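Local coordinates for FtsZ-like protein of unknown function (Nostoc punctiforme, PDB 3C8L), which is of unknown function but is named as FtsZ-like and belongs to a family of conserved hypothetical proteins, at residues A[60-64]-A[89-93]. Sequence-based numbering, arbitrary orientation.
Sequences VAVPY and GGMIV
Pro63 packs on Ile92 where two parallel strands of a beta-alpha-beta unit part company. The unit runs through strand 55-62, helix 70-74 and strand 81-94, and the contact lies beside the break in the last strand at Gly89 and Gly90. The tight part is the proline ring. Pro63 CG lies 3.5 Å from Ile92 CG1, closer than carbons usually come. The same Pro63 CG is 3.4 Å from Met91 O. The proline ring and the isoleucine chain run antiparallel alongside one another. In Ile92, CG1 sits anti to the carbonyl carbon (chi1 -64°), and this branch does the touching, with CD1 also reaching Pro63 CB at 3.9 Å.

The glycine break is close as well. Gly89 O presses on the peptide between Val62 and Pro63, 3.1 Å from Val62 C. Pro63 N has no hydrogen to offer this oxygen. The one hydrogen bond across the contact is weak: Gly89 N to Val62 O, 3.4 Å, bent to 144°. Gly90 has a positive phi of 67°, a backbone shape that favours glycine, and its CA lies 4.5 Å from Pro63 CD. Parallel pairing holds just before the break, where Val60 and Val62 make backbone hydrogen bonds with Glu87.

Ala61 is buried, and its side chain packs on Met91 of the second subunit. Ile92 O accepts a hydrogen bond from Gln59 NE2 of that subunit, so the strand beyond the break also contacts the second subunit.

The looser side is at Tyr64 and Ile92, both partly exposed to solvent. The tyrosine side chain lies roughly perpendicular to that of Ile92, and its hydroxyl is hydrogen-bonded to Glu107 OE1. Its ring meets the isoleucine obliquely, with Ile92 CD1 4.1 Å from Tyr64 CE2. The same Ile92 CD1 is 3.9 Å from Tyr64 OH.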
ATOM      1  N   VAL A  60       0.066 -12.534 -12.636  1.00  8.33           N
ATOM      2  CA  VAL A  60      -0.237 -11.150 -12.981  1.00  9.04           C
ATOM      3  C   VAL A  60      -1.471 -11.021 -13.857  1.00  8.97           C
ATOM      4  O   VAL A  60      -1.667 -11.831 -14.767  1.00  9.78           O
ATOM      5  CB  VAL A  60       0.964 -10.488 -13.734  1.00  9.30           C
ATOM      6  CG1 VAL A  60       0.561  -9.168 -14.420  1.00 10.88           C
ATOM      7  CG2 VAL A  60       2.131 -10.255 -12.762  1.00 11.09           C
ATOM      8  N   ALA A  61      -2.326 -10.040 -13.550  1.00  9.17           N
ATOM      9  CA  ALA A  61      -3.482  -9.699 -14.370  1.00  9.74           C
ATOM     10  C   ALA A  61      -3.302  -8.230 -14.740  1.00  9.32           C
ATOM     11  O   ALA A  61      -3.067  -7.380 -13.867  1.00  9.31           O
ATOM     12  CB  ALA A  61      -4.790  -9.983 -13.685  1.00 10.32           C
ATOM     13  N   VAL A  62      -3.411  -7.927 -16.032  1.00  9.38           N
ATOM     14  CA  VAL A  62      -3.171  -6.575 -16.508  1.00  9.46           C
ATOM     15  C   VAL A  62      -3.784  -6.433 -17.906  1.00  9.31           C
ATOM     16  O   VAL A  62      -3.983  -7.441 -18.589  1.00 10.26           O
ATOM     17  CB  VAL A  62      -1.601  -6.347 -16.618  1.00  9.57           C
ATOM     18  CG1 VAL A  62      -0.976  -7.319 -17.662  1.00 10.51           C
ATOM     19  CG2 VAL A  62      -1.217  -4.924 -16.940  1.00 10.49           C
ATOM     20  N   PRO A  63      -4.105  -5.195 -18.330  1.00 10.75           N
ATOM     21  CA  PRO A  63      -4.533  -5.036 -19.719  1.00 10.82           C
ATOM     22  C   PRO A  63      -3.347  -5.340 -20.661  1.00 10.62           C
ATOM     23  O   PRO A  63      -2.190  -5.108 -20.302  1.00 10.79           O
ATOM     24  CB  PRO A  63      -4.993  -3.579 -19.801  1.00 11.86           C
ATOM     25  CG  PRO A  63      -5.115  -3.116 -18.395  1.00 14.44           C
ATOM     26  CD  PRO A  63      -4.251  -3.946 -17.561  1.00 11.36           C
ATOM     27  N   TYR A  64      -3.661  -5.850 -21.845  1.00 11.67           N
ATOM     28  CA  TYR A  64      -2.662  -6.187 -22.877  1.00 11.63           C
ATOM     29  C   TYR A  64      -1.619  -7.149 -22.306  1.00 10.82           C
ATOM     30  O   TYR A  64      -0.405  -6.907 -22.419  1.00 11.61           O
ATOM     31  CB  TYR A  64      -2.008  -4.915 -23.414  1.00 13.04           C
ATOM     32  CG  TYR A  64      -2.986  -3.831 -23.770  1.00 13.90           C
ATOM     33  CD1 TYR A  64      -3.786  -3.937 -24.898  1.00 15.21           C
ATOM     34  CD2 TYR A  64      -3.103  -2.690 -23.000  1.00 14.11           C
ATOM     35  CE1 TYR A  64      -4.697  -2.942 -25.219  1.00 16.35           C
ATOM     36  CE2 TYR A  64      -3.994  -1.690 -23.307  1.00 15.28           C
ATOM     37  CZ  TYR A  64      -4.793  -1.816 -24.420  1.00 15.35           C
ATOM     38  OH  TYR A  64      -5.681  -0.830 -24.773  1.00 17.05           O
ATOM     39  N   GLY A  89      -6.839  -8.725 -17.180  1.00 12.12           N
ATOM     40  CA  GLY A  89      -7.458  -8.285 -15.935  1.00 11.28           C
ATOM     41  C   GLY A  89      -6.901  -6.935 -15.578  1.00 10.66           C
ATOM     42  O   GLY A  89      -6.483  -6.155 -16.436  1.00 11.40           O
ATOM     43  N   GLY A  90      -6.838  -6.660 -14.288  1.00  9.03           N
ATOM     44  CA  GLY A  90      -6.403  -5.353 -13.868  1.00  8.89           C
ATOM     45  C   GLY A  90      -7.444  -4.315 -14.295  1.00  9.27           C
ATOM     46  O   GLY A  90      -8.667  -4.561 -14.200  1.00 10.08           O
HETATM   47  N   MSE A  91      -6.983  -3.150 -14.735  1.00  8.97           N
HETATM   48  CA  MSE A  91      -7.918  -2.119 -15.164  1.00  8.79           C
HETATM   49  C   MSE A  91      -7.237  -1.081 -16.057  1.00  9.56           C
HETATM   50  O   MSE A  91      -6.030  -0.865 -15.947  1.00  9.86           O
HETATM   51  CB  MSE A  91      -8.518  -1.392 -13.938  1.00  9.54           C
HETATM   52  CG  MSE A  91      -9.784  -0.592 -14.214  1.00 10.49           C
HETATM   53 SE   MSE A  91     -10.699   0.000 -12.617  0.75  9.15          SE
HETATM   54  CE  MSE A  91      -9.726   1.549 -12.505  1.00  9.21           C
ATOM     55  N   ILE A  92      -7.997  -0.502 -16.984  1.00  9.80           N
ATOM     56  CA  ILE A  92      -7.533   0.623 -17.795  1.00 10.42           C
ATOM     57  C   ILE A  92      -8.303   1.872 -17.302  1.00 10.92           C
ATOM     58  O   ILE A  92      -9.534   1.846 -17.192  1.00 12.25           O
ATOM     59  CB  ILE A  92      -7.863   0.490 -19.284  1.00 11.71           C
ATOM     60  CG1 ILE A  92      -7.133  -0.722 -19.860  1.00 11.54           C
ATOM     61  CG2 ILE A  92      -7.479   1.789 -20.012  1.00 12.36           C
ATOM     62  CD1 ILE A  92      -7.501  -1.068 -21.328  1.00 13.84           C
ATOM     63  N   VAL A  93      -7.582   2.953 -17.002  1.00 11.00           N
ATOM     64  CA  VAL A  93      -8.221   4.221 -16.682  1.00 12.00           C
ATOM     65  C   VAL A  93      -8.044   5.062 -17.980  1.00 12.35           C
ATOM     66  O   VAL A  93      -6.912   5.332 -18.401  1.00 12.92           O
ATOM     67  CB  VAL A  93      -7.574   4.936 -15.504  1.00 12.32           C
ATOM     68  CG1 VAL A  93      -8.275   6.264 -15.262  1.00 13.82           C
ATOM     69  CG2 VAL A  93      -7.600   4.043 -14.257  1.00 13.45           C
TER